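Long-range contacts in penicillin-binding protein A (Mycobacterium tuberculosis, PDB 3UN7), which probably cross-links the peptidoglycan of the mycobacterial cell wall as a penicillin-binding D,D-transpeptidase and takes part in regulating cell length: residues P281-V289 / T333-S341; V258-L269 / I297-I308. All coordinates share one frame; numbering follows the deposited sequence.

Interaction 1: P281-V289 / T333-S341; sequences PPRPTPLQV and TMRPYLVGS
Thr285 and Tyr337 bring the two backbones to 4.7 Å between their CA atoms, where the irregular loop 281-289 meets the linker that joins strand 332-334 to strand 339-343. A single direct hydrogen bond spans the contact: Leu338 N donates to Thr285 O at 2.8 Å, almost head-on to the carbonyl. The same oxygen accepts a hydrogen bond from water 2, which in turn accepts one from Val339 N, so one carbonyl serves two successive amides. Water 1 adds a second bridge, donating to Pro336 O and, weakly, to Pro284 O. The peptide before Pro286 is cis, and the bend built around it is tied from within: Leu287 O accepts from both Thr285 N and Thr285 OG1. Chi1 of 59° sets Thr285 OG1 between the backbone N and the carbonyl carbon, turned to its own loop, and leaves CG2 3.7 Å from Pro336 O. Apolar contacts flank the hydrogen bond. Pro286 CD rests on Val339 CG2 at 3.7 Å, the two side chains nearly perpendicular, and Leu287 CD1 meets Leu338 CD2 at the same distance. Farther along, Arg283 CG sits over one face of the Arg335 guanidinium, near its rim and 3.9 Å from Arg335 NE. The two guanidinium planes are 56° apart, and Arg283 NE stays 4.0 Å from Arg335 NH2; the closest touch is thus aliphatic carbon on a flat cation, although the like charges lie close together. Helix 70-74 lies against Pro286, Leu287 and Val339 through Leu71, Thr108 OG1 is hydrogen-bonded to Tyr337 O, and helix 317-328 touches Pro336 through Glu322. Here strand 339-343 enters the mixed sheet, whose strands 26-28 and 31-38 belong to the dimerisation domain, so the contact lies where that domain meets the transpeptidase domain.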
ATOM      1  N   PRO A 281       8.215 -11.625   7.814  1.00 39.14           N
ATOM      2  CA  PRO A 281       6.977 -11.236   8.487  1.00 38.31           C
ATOM      3  C   PRO A 281       7.012  -9.755   8.799  1.00 37.04           C
ATOM      4  O   PRO A 281       7.945  -9.298   9.451  1.00 37.68           O
ATOM      5  CB  PRO A 281       6.990 -12.059   9.785  1.00 39.36           C
ATOM      6  CG  PRO A 281       8.054 -13.019   9.647  1.00 39.85           C
ATOM      7  CD  PRO A 281       9.043 -12.506   8.657  1.00 40.20           C
ATOM      8  N   PRO A 282       6.051  -8.983   8.268  1.00 35.51           N
ATOM      9  CA  PRO A 282       6.080  -7.560   8.584  1.00 34.48           C
ATOM     10  C   PRO A 282       5.962  -7.234  10.073  1.00 34.41           C
ATOM     11  O   PRO A 282       5.276  -7.937  10.830  1.00 33.56           O
ATOM     12  CB  PRO A 282       4.873  -7.002   7.817  1.00 34.10           C
ATOM     13  CG  PRO A 282       4.691  -7.944   6.682  1.00 33.78           C
ATOM     14  CD  PRO A 282       4.987  -9.302   7.296  1.00 35.10           C
ATOM     15  N   ARG A 283       6.652  -6.163  10.463  1.00 33.73           N
ATOM     16  CA  ARG A 283       6.530  -5.593  11.787  1.00 33.91           C
ATOM     17  C   ARG A 283       5.195  -4.873  11.880  1.00 33.00           C
ATOM     18  O   ARG A 283       4.701  -4.343  10.886  1.00 32.05           O
ATOM     19  CB  ARG A 283       7.665  -4.611  12.063  1.00 34.10           C
ATOM     20  CG  ARG A 283       9.027  -5.267  12.157  1.00 35.53           C
ATOM     21  CD  ARG A 283       9.205  -6.050  13.465  1.00 39.61           C
ATOM     22  NE  ARG A 283      10.561  -6.575  13.560  1.00 40.07           N
ATOM     23  CZ  ARG A 283      10.945  -7.765  13.116  1.00 41.45           C
ATOM     24  NH1 ARG A 283      10.074  -8.600  12.557  1.00 38.94           N
ATOM     25  NH2 ARG A 283      12.213  -8.122  13.240  1.00 43.57           N
ATOM     26  N   PRO A 284       4.605  -4.851  13.077  1.00 32.86           N
ATOM     27  CA  PRO A 284       3.294  -4.212  13.186  1.00 31.74           C
ATOM     28  C   PRO A 284       3.437  -2.694  13.084  1.00 31.66           C
ATOM     29  O   PRO A 284       4.495  -2.153  13.397  1.00 32.59           O
ATOM     30  CB  PRO A 284       2.805  -4.641  14.568  1.00 32.44           C
ATOM     31  CG  PRO A 284       4.028  -4.970  15.352  1.00 33.51           C
ATOM     32  CD  PRO A 284       5.115  -5.355  14.370  1.00 33.21           C
ATOM     33  N   THR A 285       2.386  -2.011  12.636  1.00 30.62           N
ATOM     34  CA  THR A 285       2.501  -0.593  12.273  1.00 29.78           C
ATOM     35  C   THR A 285       1.846   0.450  13.199  1.00 28.75           C
ATOM     36  O   THR A 285       2.010   1.635  12.939  1.00 29.44           O
ATOM     37  CB  THR A 285       1.975  -0.327  10.838  1.00 29.61           C
ATOM     38  OG1 THR A 285       0.604  -0.717  10.761  1.00 29.92           O
ATOM     39  CG2 THR A 285       2.817  -1.073   9.753  1.00 29.60           C
ATOM     40  N   PRO A 286       1.134   0.051  14.282  1.00 28.37           N
ATOM     41  CA  PRO A 286       0.923  -1.220  15.010  1.00 28.17           C
ATOM     42  C   PRO A 286      -0.149  -2.129  14.430  1.00 27.96           C
ATOM     43  O   PRO A 286      -0.435  -3.178  15.023  1.00 28.74           O
ATOM     44  CB  PRO A 286       0.469  -0.737  16.379  1.00 28.80           C
ATOM     45  CG  PRO A 286      -0.390   0.477  16.009  1.00 27.29           C
ATOM     46  CD  PRO A 286       0.367   1.147  14.916  1.00 27.79           C
ATOM     47  N   LEU A 287      -0.738  -1.747  13.294  1.00 27.06           N
ATOM     48  CA  LEU A 287      -1.634  -2.653  12.566  1.00 27.52           C
ATOM     49  C   LEU A 287      -0.819  -3.782  11.943  1.00 28.11           C
ATOM     50  O   LEU A 287       0.267  -3.541  11.420  1.00 28.21           O
ATOM     51  CB  LEU A 287      -2.431  -1.931  11.468  1.00 26.04           C
ATOM     52  CG  LEU A 287      -3.237  -0.696  11.869  1.00 26.24           C
ATOM     53  CD1 LEU A 287      -4.177  -0.284  10.758  1.00 24.80           C
ATOM     54  CD2 LEU A 287      -4.024  -0.978  13.146  1.00 25.09           C
ATOM     55  N   GLN A 288      -1.349  -4.999  12.002  1.00 28.55           N
ATOM     56  CA  GLN A 288      -0.693  -6.153  11.375  1.00 29.54           C
ATOM     57  C   GLN A 288      -0.809  -6.063   9.852  1.00 29.22           C
ATOM     58  O   GLN A 288      -1.870  -5.715   9.306  1.00 28.37           O
ATOM     59  CB  GLN A 288      -1.321  -7.468  11.856  1.00 30.64           C
ATOM     60  CG  GLN A 288      -1.218  -7.698  13.377  1.00 31.88           C
ATOM     61  CD  GLN A 288      -1.472  -9.144  13.795  1.00 32.81           C
ATOM     62  OE1 GLN A 288      -1.466 -10.061  12.969  1.00 35.75           O
ATOM     63  NE2 GLN A 288      -1.693  -9.350  15.094  1.00 32.94           N
ATOM     64  N   VAL A 289       0.285  -6.385   9.182  1.00 29.91           N
ATOM     65  CA  VAL A 289       0.343  -6.382   7.713  1.00 29.58           C
ATOM     66  C   VAL A 289       0.533  -7.823   7.255  1.00 30.74           C
ATOM     67  O   VAL A 289       1.350  -8.552   7.827  1.00 30.77           O
ATOM     68  CB  VAL A 289       1.499  -5.503   7.224  1.00 29.64           C
ATOM     69  CG1 VAL A 289       1.584  -5.482   5.677  1.00 29.14           C
ATOM     70  CG2 VAL A 289       1.322  -4.073   7.772  1.00 27.22           C
ATOM     71  N   THR A 333      15.276   1.048   3.465  1.00 35.16           N
ATOM     72  CA  THR A 333      13.898   0.872   3.869  1.00 34.46           C
ATOM     73  C   THR A 333      13.696   1.395   5.290  1.00 35.00           C
ATOM     74  O   THR A 333      14.325   0.917   6.238  1.00 35.50           O
ATOM     75  CB  THR A 333      13.465  -0.602   3.799  1.00 34.45           C
ATOM     76  OG1 THR A 333      13.863  -1.159   2.539  1.00 33.21           O
ATOM     77  CG2 THR A 333      11.933  -0.714   3.919  1.00 34.14           C
ATOM     78  N   MET A 334      12.831   2.395   5.419  1.00 34.53           N
ATOM     79  CA  MET A 334      12.419   2.875   6.725  1.00 35.12           C
ATOM     80  C   MET A 334      11.220   2.048   7.193  1.00 34.64           C
ATOM     81  O   MET A 334      10.344   1.699   6.397  1.00 33.78           O
ATOM     82  CB  MET A 334      12.091   4.362   6.674  1.00 35.54           C
ATOM     83  CG  MET A 334      13.261   5.238   6.175  1.00 35.90           C
ATOM     84  SD  MET A 334      14.727   5.170   7.216  1.00 38.56           S
ATOM     85  CE  MET A 334      14.162   6.046   8.669  1.00 38.20           C
ATOM     86  N   ARG A 335      11.206   1.719   8.481  1.00 34.79           N
ATOM     87  CA  ARG A 335      10.114   0.970   9.071  1.00 34.64           C
ATOM     88  C   ARG A 335       8.834   1.802   8.991  1.00 33.22           C
ATOM     89  O   ARG A 335       8.790   2.928   9.511  1.00 33.60           O
ATOM     90  CB  ARG A 335      10.452   0.612  10.525  1.00 35.81           C
ATOM     91  CG  ARG A 335       9.348  -0.132  11.260  1.00 38.89           C
ATOM     92  CD  ARG A 335       9.926  -0.845  12.464  1.00 44.62           C
ATOM     93  NE  ARG A 335      10.885  -1.847  12.001  1.00 48.70           N
ATOM     94  CZ  ARG A 335      11.752  -2.509  12.767  1.00 50.34           C
ATOM     95  NH1 ARG A 335      11.816  -2.288  14.082  1.00 50.03           N
ATOM     96  NH2 ARG A 335      12.562  -3.394  12.200  1.00 48.92           N
ATOM     97  N   PRO A 336       7.798   1.267   8.321  1.00 32.08           N
ATOM     98  CA  PRO A 336       6.590   2.075   8.192  1.00 31.00           C
ATOM     99  C   PRO A 336       5.833   2.128   9.509  1.00 30.15           C
ATOM    100  O   PRO A 336       5.770   1.141  10.258  1.00 29.56           O
ATOM    101  CB  PRO A 336       5.768   1.363   7.102  1.00 30.69           C
ATOM    102  CG  PRO A 336       6.321   0.014   6.991  1.00 32.37           C
ATOM    103  CD  PRO A 336       7.678  -0.046   7.653  1.00 31.99           C
ATOM    104  N   TYR A 337       5.294   3.293   9.809  1.00 28.86           N
ATOM    105  CA  TYR A 337       4.514   3.422  11.025  1.00 28.18           C
ATOM    106  C   TYR A 337       3.351   4.357  10.810  1.00 27.53           C
ATOM    107  O   TYR A 337       3.451   5.281   9.999  1.00 26.12           O
ATOM    108  CB  TYR A 337       5.386   3.877  12.200  1.00 28.83           C
ATOM    109  CG  TYR A 337       5.993   5.266  12.102  1.00 29.67           C
ATOM    110  CD1 TYR A 337       5.426   6.342  12.790  1.00 28.40           C
ATOM    111  CD2 TYR A 337       7.180   5.489  11.389  1.00 30.82           C
ATOM    112  CE1 TYR A 337       5.992   7.610  12.742  1.00 29.07           C
ATOM    113  CE2 TYR A 337       7.753   6.762  11.331  1.00 30.09           C
ATOM    114  CZ  TYR A 337       7.145   7.814  12.015  1.00 30.67           C
ATOM    115  OH  TYR A 337       7.678   9.078  11.985  1.00 31.33           O
ATOM    116  N   LEU A 338       2.272   4.102  11.567  1.00 26.34           N
ATOM    117  CA  LEU A 338       1.000   4.806  11.457  1.00 26.42           C
ATOM    118  C   LEU A 338       0.749   5.707  12.652  1.00 26.55           C
ATOM    119  O   LEU A 338      -0.083   6.612  12.588  1.00 26.54           O
ATOM    120  CB  LEU A 338      -0.139   3.782  11.383  1.00 25.93           C
ATOM    121  CG  LEU A 338      -1.579   4.242  11.182  1.00 25.52           C
ATOM    122  CD1 LEU A 338      -1.645   5.079   9.908  1.00 26.58           C
ATOM    123  CD2 LEU A 338      -2.481   2.982  11.052  1.00 26.52           C
ATOM    124  N   VAL A 339       1.429   5.430  13.765  1.00 26.77           N
ATOM    125  CA  VAL A 339       1.215   6.196  14.990  1.00 27.14           C
ATOM    126  C   VAL A 339       2.443   7.036  15.303  1.00 28.30           C
ATOM    127  O   VAL A 339       3.502   6.499  15.596  1.00 28.70           O
ATOM    128  CB  VAL A 339       0.810   5.299  16.173  1.00 27.14           C
ATOM    129  CG1 VAL A 339       0.625   6.152  17.470  1.00 28.39           C
ATOM    130  CG2 VAL A 339      -0.521   4.588  15.853  1.00 28.02           C
ATOM    131  N   GLY A 340       2.290   8.355  15.237  1.00 28.32           N
ATOM    132  CA  GLY A 340       3.394   9.283  15.519  1.00 29.43           C
ATOM    133  C   GLY A 340       3.615   9.526  16.996  1.00 29.88           C
ATOM    134  O   GLY A 340       4.755   9.638  17.460  1.00 30.10           O
ATOM    135  N   SER A 341       2.525   9.644  17.746  1.00 30.20           N
ATOM    136  CA  SER A 341       2.645   9.830  19.185  1.00 30.99           C
ATOM    137  C   SER A 341       1.398   9.428  19.958  1.00 30.63           C
ATOM    138  O   SER A 341       0.302   9.382  19.416  1.00 29.62           O
ATOM    139  CB  SER A 341       3.074  11.268  19.535  1.00 32.72           C
ATOM    140  OG  SER A 341       2.145  12.219  19.066  1.00 33.51           O
TER
HETATM  141  O   HOH W   1       6.118   0.760  13.166  1.00 29.85           O
HETATM  142  O   HOH W   2       3.292   3.415  14.783  1.00 27.88           O

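Interaction 2: V258-L269 / I297-I308; sequences VQLGIRTGADAL and IPDSAALGMTSI
Leu303 is a knob in a hole formed by Gly261, Ile262, Ala266 and Leu269, the main interlock between helix 300-306 and two successive helices, 254-264 and 266-275, of the transpeptidase domain. Its CD2 lies 3.6 Å from Ala266 N, while CD1 reaches Leu269 CD2 at 3.7 Å. With CG anti to the backbone N (chi1 175°), the leucine extends into the bend between the two helices. Around the knob, Ile262 lays CG1 and CD1 along the backbone of Gly304, Ala266 CB meets Ile297 CG2, and Leu269 CD2 also touches Thr306 CG2. Val258 CG2 approaches Gly304 O and Ile308 CD1. Gly261 and Gly304 let the helices come close: the axes of 258-264 and 300-306 pass 8.1 Å apart, with 125° between their N-to-C directions. No hydrogen bond crosses the interface. Farther out, Gly265 makes the bend with a positive phi, and Asp299 caps helix 300-306, its OD1 accepting from Ala302 N. Helix 196-205 meets Leu269 through Thr199 and Ile308 through Lys196. The Ile308 side chain lies about 6 Å from that of Ser193, the probable acyl-ester nucleophile, so the Ile308 end of the packing borders the active site. Ser307 OG, 3.3 Å from Gly261 CA, donates to Leu303 O at 2.8 Å, while Ser307 N reaches that oxygen from the opposite face of the carbonyl plane.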
ATOM      1  N   VAL A 258      11.178 -11.764 -18.946  1.00 36.04           N
ATOM      2  CA  VAL A 258      11.157 -13.223 -18.818  1.00 37.04           C
ATOM      3  C   VAL A 258      12.585 -13.721 -19.070  1.00 37.23           C
ATOM      4  O   VAL A 258      13.156 -14.461 -18.258  1.00 37.48           O
ATOM      5  CB  VAL A 258      10.145 -13.865 -19.809  1.00 37.95           C
ATOM      6  CG1 VAL A 258      10.313 -15.389 -19.871  1.00 38.95           C
ATOM      7  CG2 VAL A 258       8.715 -13.503 -19.401  1.00 37.64           C
ATOM      8  N   GLN A 259      13.162 -13.276 -20.178  1.00 37.23           N
ATOM      9  CA  GLN A 259      14.537 -13.638 -20.543  1.00 38.03           C
ATOM     10  C   GLN A 259      15.536 -13.173 -19.471  1.00 37.69           C
ATOM     11  O   GLN A 259      16.382 -13.945 -19.027  1.00 37.67           O
ATOM     12  CB  GLN A 259      14.886 -13.061 -21.921  1.00 38.85           C
ATOM     13  CG  GLN A 259      16.236 -13.510 -22.473  1.00 40.09           C
ATOM     14  CD  GLN A 259      16.633 -12.730 -23.694  1.00 42.96           C
ATOM     15  OE1 GLN A 259      16.540 -11.505 -23.721  1.00 43.55           O
ATOM     16  NE2 GLN A 259      17.060 -13.437 -24.727  1.00 44.72           N
ATOM     17  N   LEU A 260      15.393 -11.928 -19.021  1.00 37.65           N
ATOM     18  CA  LEU A 260      16.294 -11.366 -18.015  1.00 37.55           C
ATOM     19  C   LEU A 260      16.220 -12.097 -16.668  1.00 37.76           C
ATOM     20  O   LEU A 260      17.246 -12.376 -16.062  1.00 37.43           O
ATOM     21  CB  LEU A 260      16.032  -9.864 -17.825  1.00 36.80           C
ATOM     22  CG  LEU A 260      16.902  -9.161 -16.767  1.00 37.86           C
ATOM     23  CD1 LEU A 260      18.368  -9.108 -17.220  1.00 37.67           C
ATOM     24  CD2 LEU A 260      16.384  -7.760 -16.430  1.00 36.16           C
ATOM     25  N   GLY A 261      15.004 -12.387 -16.203  1.00 37.79           N
ATOM     26  CA  GLY A 261      14.818 -13.068 -14.925  1.00 37.94           C
ATOM     27  C   GLY A 261      15.364 -14.483 -14.935  1.00 38.79           C
ATOM     28  O   GLY A 261      16.038 -14.914 -13.995  1.00 38.85           O
ATOM     29  N   ILE A 262      15.059 -15.222 -15.990  1.00 39.67           N
ATOM     30  CA  ILE A 262      15.615 -16.569 -16.140  1.00 41.40           C
ATOM     31  C   ILE A 262      17.151 -16.508 -16.152  1.00 41.92           C
ATOM     32  O   ILE A 262      17.806 -17.309 -15.497  1.00 42.16           O
ATOM     33  CB  ILE A 262      15.024 -17.312 -17.366  1.00 41.90           C
ATOM     34  CG1 ILE A 262      13.546 -17.641 -17.109  1.00 42.75           C
ATOM     35  CG2 ILE A 262      15.833 -18.586 -17.694  1.00 43.13           C
ATOM     36  CD1 ILE A 262      12.743 -17.947 -18.373  1.00 45.12           C
ATOM     37  N   ARG A 263      17.713 -15.523 -16.848  1.00 42.23           N
ATOM     38  CA  ARG A 263      19.171 -15.343 -16.879  1.00 43.04           C
ATOM     39  C   ARG A 263      19.717 -15.037 -15.482  1.00 43.03           C
ATOM     40  O   ARG A 263      20.762 -15.551 -15.080  1.00 43.17           O
ATOM     41  CB  ARG A 263      19.532 -14.196 -17.818  1.00 43.20           C
ATOM     42  CG  ARG A 263      20.994 -14.161 -18.218  1.00 46.31           C
ATOM     43  CD  ARG A 263      21.462 -12.739 -18.537  1.00 50.11           C
ATOM     44  NE  ARG A 263      21.114 -12.185 -19.857  1.00 53.44           N
ATOM     45  CZ  ARG A 263      20.812 -12.858 -20.971  1.00 56.09           C
ATOM     46  NH1 ARG A 263      20.782 -14.188 -21.005  1.00 57.34           N
ATOM     47  NH2 ARG A 263      20.537 -12.175 -22.083  1.00 56.48           N
ATOM     48  N   THR A 264      19.005 -14.189 -14.746  1.00 41.22           N
ATOM     49  CA  THR A 264      19.455 -13.747 -13.431  1.00 41.23           C
ATOM     50  C   THR A 264      19.370 -14.880 -12.402  1.00 41.67           C
ATOM     51  O   THR A 264      20.258 -15.030 -11.551  1.00 42.28           O
ATOM     52  CB  THR A 264      18.675 -12.478 -12.992  1.00 40.53           C
ATOM     53  OG1 THR A 264      18.851 -11.457 -13.996  1.00 39.81           O
ATOM     54  CG2 THR A 264      19.184 -11.948 -11.659  1.00 40.64           C
ATOM     55  N   GLY A 265      18.305 -15.676 -12.494  1.00 41.84           N
ATOM     56  CA  GLY A 265      18.166 -16.904 -11.706  1.00 42.25           C
ATOM     57  C   GLY A 265      17.254 -16.784 -10.497  1.00 42.18           C
ATOM     58  O   GLY A 265      17.084 -15.697  -9.932  1.00 41.55           O
ATOM     59  N   ALA A 266      16.690 -17.918 -10.090  1.00 42.83           N
ATOM     60  CA  ALA A 266      15.733 -17.979  -8.991  1.00 42.72           C
ATOM     61  C   ALA A 266      16.319 -17.574  -7.646  1.00 43.00           C
ATOM     62  O   ALA A 266      15.637 -16.919  -6.869  1.00 42.27           O
ATOM     63  CB  ALA A 266      15.099 -19.364  -8.902  1.00 43.53           C
ATOM     64  N   ASP A 267      17.564 -17.969  -7.369  1.00 44.42           N
ATOM     65  CA  ASP A 267      18.227 -17.605  -6.100  1.00 44.85           C
ATOM     66  C   ASP A 267      18.367 -16.089  -5.962  1.00 43.44           C
ATOM     67  O   ASP A 267      18.045 -15.521  -4.915  1.00 42.67           O
ATOM     68  CB  ASP A 267      19.609 -18.246  -5.984  1.00 46.24           C
ATOM     69  CG  ASP A 267      19.555 -19.755  -5.740  1.00 49.76           C
ATOM     70  OD1 ASP A 267      18.521 -20.275  -5.254  1.00 52.65           O
ATOM     71  OD2 ASP A 267      20.573 -20.421  -6.029  1.00 53.46           O
ATOM     72  N   ALA A 268      18.857 -15.444  -7.021  1.00 42.96           N
ATOM     73  CA  ALA A 268      19.044 -13.991  -7.033  1.00 42.17           C
ATOM     74  C   ALA A 268      17.726 -13.230  -6.909  1.00 41.19           C
ATOM     75  O   ALA A 268      17.660 -12.198  -6.240  1.00 40.72           O
ATOM     76  CB  ALA A 268      19.814 -13.557  -8.281  1.00 42.08           C
ATOM     77  N   LEU A 269      16.670 -13.747  -7.535  1.00 41.06           N
ATOM     78  CA  LEU A 269      15.361 -13.084  -7.480  1.00 40.44           C
ATOM     79  C   LEU A 269      14.758 -13.185  -6.072  1.00 39.97           C
ATOM     80  O   LEU A 269      14.263 -12.194  -5.531  1.00 38.81           O
ATOM     81  CB  LEU A 269      14.418 -13.622  -8.574  1.00 40.16           C
ATOM     82  CG  LEU A 269      13.175 -12.813  -8.974  1.00 40.85           C
ATOM     83  CD1 LEU A 269      13.453 -11.322  -9.237  1.00 39.62           C
ATOM     84  CD2 LEU A 269      12.540 -13.445 -10.194  1.00 41.03           C
ATOM     85  N   ILE A 297       8.962 -20.687  -6.386  1.00 44.97           N
ATOM     86  CA  ILE A 297       9.661 -20.773  -7.692  1.00 44.34           C
ATOM     87  C   ILE A 297      10.191 -22.199  -7.997  1.00 45.87           C
ATOM     88  O   ILE A 297      11.406 -22.402  -8.100  1.00 45.34           O
ATOM     89  CB  ILE A 297      10.807 -19.703  -7.842  1.00 43.58           C
ATOM     90  CG1 ILE A 297      10.387 -18.321  -7.284  1.00 42.60           C
ATOM     91  CG2 ILE A 297      11.199 -19.559  -9.290  1.00 43.59           C
ATOM     92  CD1 ILE A 297      11.499 -17.271  -7.302  1.00 41.50           C
ATOM     93  N   PRO A 298       9.274 -23.186  -8.147  1.00 46.97           N
ATOM     94  CA  PRO A 298       9.655 -24.614  -8.278  1.00 48.51           C
ATOM     95  C   PRO A 298      10.407 -24.971  -9.557  1.00 49.30           C
ATOM     96  O   PRO A 298      11.210 -25.912  -9.564  1.00 50.29           O
ATOM     97  CB  PRO A 298       8.305 -25.346  -8.243  1.00 49.26           C
ATOM     98  CG  PRO A 298       7.310 -24.345  -8.737  1.00 48.46           C
ATOM     99  CD  PRO A 298       7.807 -23.008  -8.199  1.00 46.62           C
ATOM    100  N   ASP A 299      10.146 -24.239 -10.637  1.00 48.72           N
ATOM    101  CA  ASP A 299      10.800 -24.513 -11.910  1.00 49.21           C
ATOM    102  C   ASP A 299      11.075 -23.231 -12.672  1.00 48.21           C
ATOM    103  O   ASP A 299      10.717 -22.130 -12.225  1.00 46.96           O
ATOM    104  CB  ASP A 299       9.972 -25.487 -12.765  1.00 50.21           C
ATOM    105  CG  ASP A 299       8.515 -25.082 -12.875  1.00 51.29           C
ATOM    106  OD1 ASP A 299       8.228 -23.920 -13.242  1.00 49.95           O
ATOM    107  OD2 ASP A 299       7.648 -25.938 -12.587  1.00 55.28           O
ATOM    108  N   SER A 300      11.712 -23.380 -13.825  1.00 48.05           N
ATOM    109  CA  SER A 300      12.074 -22.242 -14.655  1.00 47.35           C
ATOM    110  C   SER A 300      10.895 -21.636 -15.416  1.00 46.87           C
ATOM    111  O   SER A 300      10.932 -20.455 -15.758  1.00 45.44           O
ATOM    112  CB  SER A 300      13.211 -22.624 -15.585  1.00 47.85           C
ATOM    113  OG  SER A 300      14.336 -22.954 -14.799  1.00 48.44           O
ATOM    114  N   ALA A 301       9.853 -22.434 -15.674  1.00 47.21           N
ATOM    115  CA  ALA A 301       8.592 -21.876 -16.191  1.00 46.47           C
ATOM    116  C   ALA A 301       7.998 -20.908 -15.166  1.00 45.49           C
ATOM    117  O   ALA A 301       7.585 -19.787 -15.511  1.00 44.40           O
ATOM    118  CB  ALA A 301       7.605 -22.979 -16.522  1.00 47.93           C
ATOM    119  N   ALA A 302       7.968 -21.349 -13.908  1.00 44.84           N
ATOM    120  CA  ALA A 302       7.545 -20.516 -12.793  1.00 43.87           C
ATOM    121  C   ALA A 302       8.426 -19.278 -12.657  1.00 42.66           C
ATOM    122  O   ALA A 302       7.910 -18.170 -12.474  1.00 41.33           O
ATOM    123  CB  ALA A 302       7.523 -21.321 -11.490  1.00 44.32           C
ATOM    124  N   LEU A 303       9.742 -19.457 -12.772  1.00 42.47           N
ATOM    125  CA  LEU A 303      10.677 -18.322 -12.711  1.00 41.74           C
ATOM    126  C   LEU A 303      10.376 -17.295 -13.797  1.00 41.48           C
ATOM    127  O   LEU A 303      10.353 -16.081 -13.532  1.00 40.81           O
ATOM    128  CB  LEU A 303      12.142 -18.783 -12.812  1.00 42.06           C
ATOM    129  CG  LEU A 303      13.223 -17.690 -12.889  1.00 41.18           C
ATOM    130  CD1 LEU A 303      13.172 -16.742 -11.695  1.00 39.94           C
ATOM    131  CD2 LEU A 303      14.589 -18.327 -12.974  1.00 42.23           C
ATOM    132  N   GLY A 304      10.140 -17.776 -15.019  1.00 41.80           N
ATOM    133  CA  GLY A 304       9.740 -16.882 -16.107  1.00 41.67           C
ATOM    134  C   GLY A 304       8.554 -16.012 -15.714  1.00 41.28           C
ATOM    135  O   GLY A 304       8.588 -14.796 -15.889  1.00 40.31           O
ATOM    136  N   MET A 305       7.511 -16.649 -15.183  1.00 41.79           N
ATOM    137  CA  MET A 305       6.277 -15.971 -14.784  1.00 42.28           C
ATOM    138  C   MET A 305       6.483 -15.068 -13.561  1.00 40.17           C
ATOM    139  O   MET A 305       5.883 -13.997 -13.470  1.00 39.93           O
ATOM    140  CB  MET A 305       5.173 -17.001 -14.502  1.00 42.40           C
ATOM    141  CG  MET A 305       4.566 -17.671 -15.749  1.00 44.87           C
ATOM    142  SD  MET A 305       3.207 -18.827 -15.336  1.00 49.44           S
ATOM    143  CE  MET A 305       2.089 -17.697 -14.458  1.00 47.40           C
ATOM    144  N   THR A 306       7.332 -15.508 -12.632  1.00 39.27           N
ATOM    145  CA  THR A 306       7.676 -14.732 -11.436  1.00 37.63           C
ATOM    146  C   THR A 306       8.347 -13.409 -11.783  1.00 36.87           C
ATOM    147  O   THR A 306       8.120 -12.393 -11.110  1.00 35.80           O
ATOM    148  CB  THR A 306       8.574 -15.552 -10.468  1.00 38.38           C
ATOM    149  OG1 THR A 306       7.840 -16.688  -9.986  1.00 37.55           O
ATOM    150  CG2 THR A 306       9.038 -14.703  -9.265  1.00 36.18           C
ATOM    151  N   SER A 307       9.145 -13.429 -12.853  1.00 36.97           N
ATOM    152  CA  SER A 307       9.987 -12.301 -13.256  1.00 36.61           C
ATOM    153  C   SER A 307       9.176 -11.118 -13.740  1.00 36.12           C
ATOM    154  O   SER A 307       9.671  -9.992 -13.746  1.00 36.19           O
ATOM    155  CB  SER A 307      10.972 -12.736 -14.350  1.00 36.88           C
ATOM    156  OG  SER A 307      11.822 -13.761 -13.871  1.00 38.02           O
ATOM    157  N   ILE A 308       7.937 -11.385 -14.154  1.00 36.37           N
ATOM    158  CA  ILE A 308       6.971 -10.330 -14.519  1.00 35.22           C
ATOM    159  C   ILE A 308       5.801 -10.287 -13.528  1.00 34.61           C
ATOM    160  O   ILE A 308       4.684  -9.883 -13.866  1.00 34.24           O
ATOM    161  CB  ILE A 308       6.484 -10.474 -15.975  1.00 35.66           C
ATOM    162  CG1 ILE A 308       5.875 -11.870 -16.214  1.00 36.75           C
ATOM    163  CG2 ILE A 308       7.641 -10.187 -16.948  1.00 34.84           C
ATOM    164  CD1 ILE A 308       5.241 -12.057 -17.616  1.00 37.97           C
TER

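Both contacts are largely buried within the transpeptidase domain, yet they share no helix or strand, and their centres lie 30 Å apart. Interaction 1 is the nearer to the centre of the chain and joins loop to linker through backbone hydrogen bonding, direct and by way of two waters, with a few apolar contacts and an arginine pair at its margin. Interaction 2 joins helices mainly by apolar interlock, with no hydrogen bond across it, and one end lies beside the probable nucleophile, whereas interaction 1 is remote from it. Their segments alternate along the chain: after helix 266-275 the polypeptide runs through loop 281-289 before returning to helix 300-306.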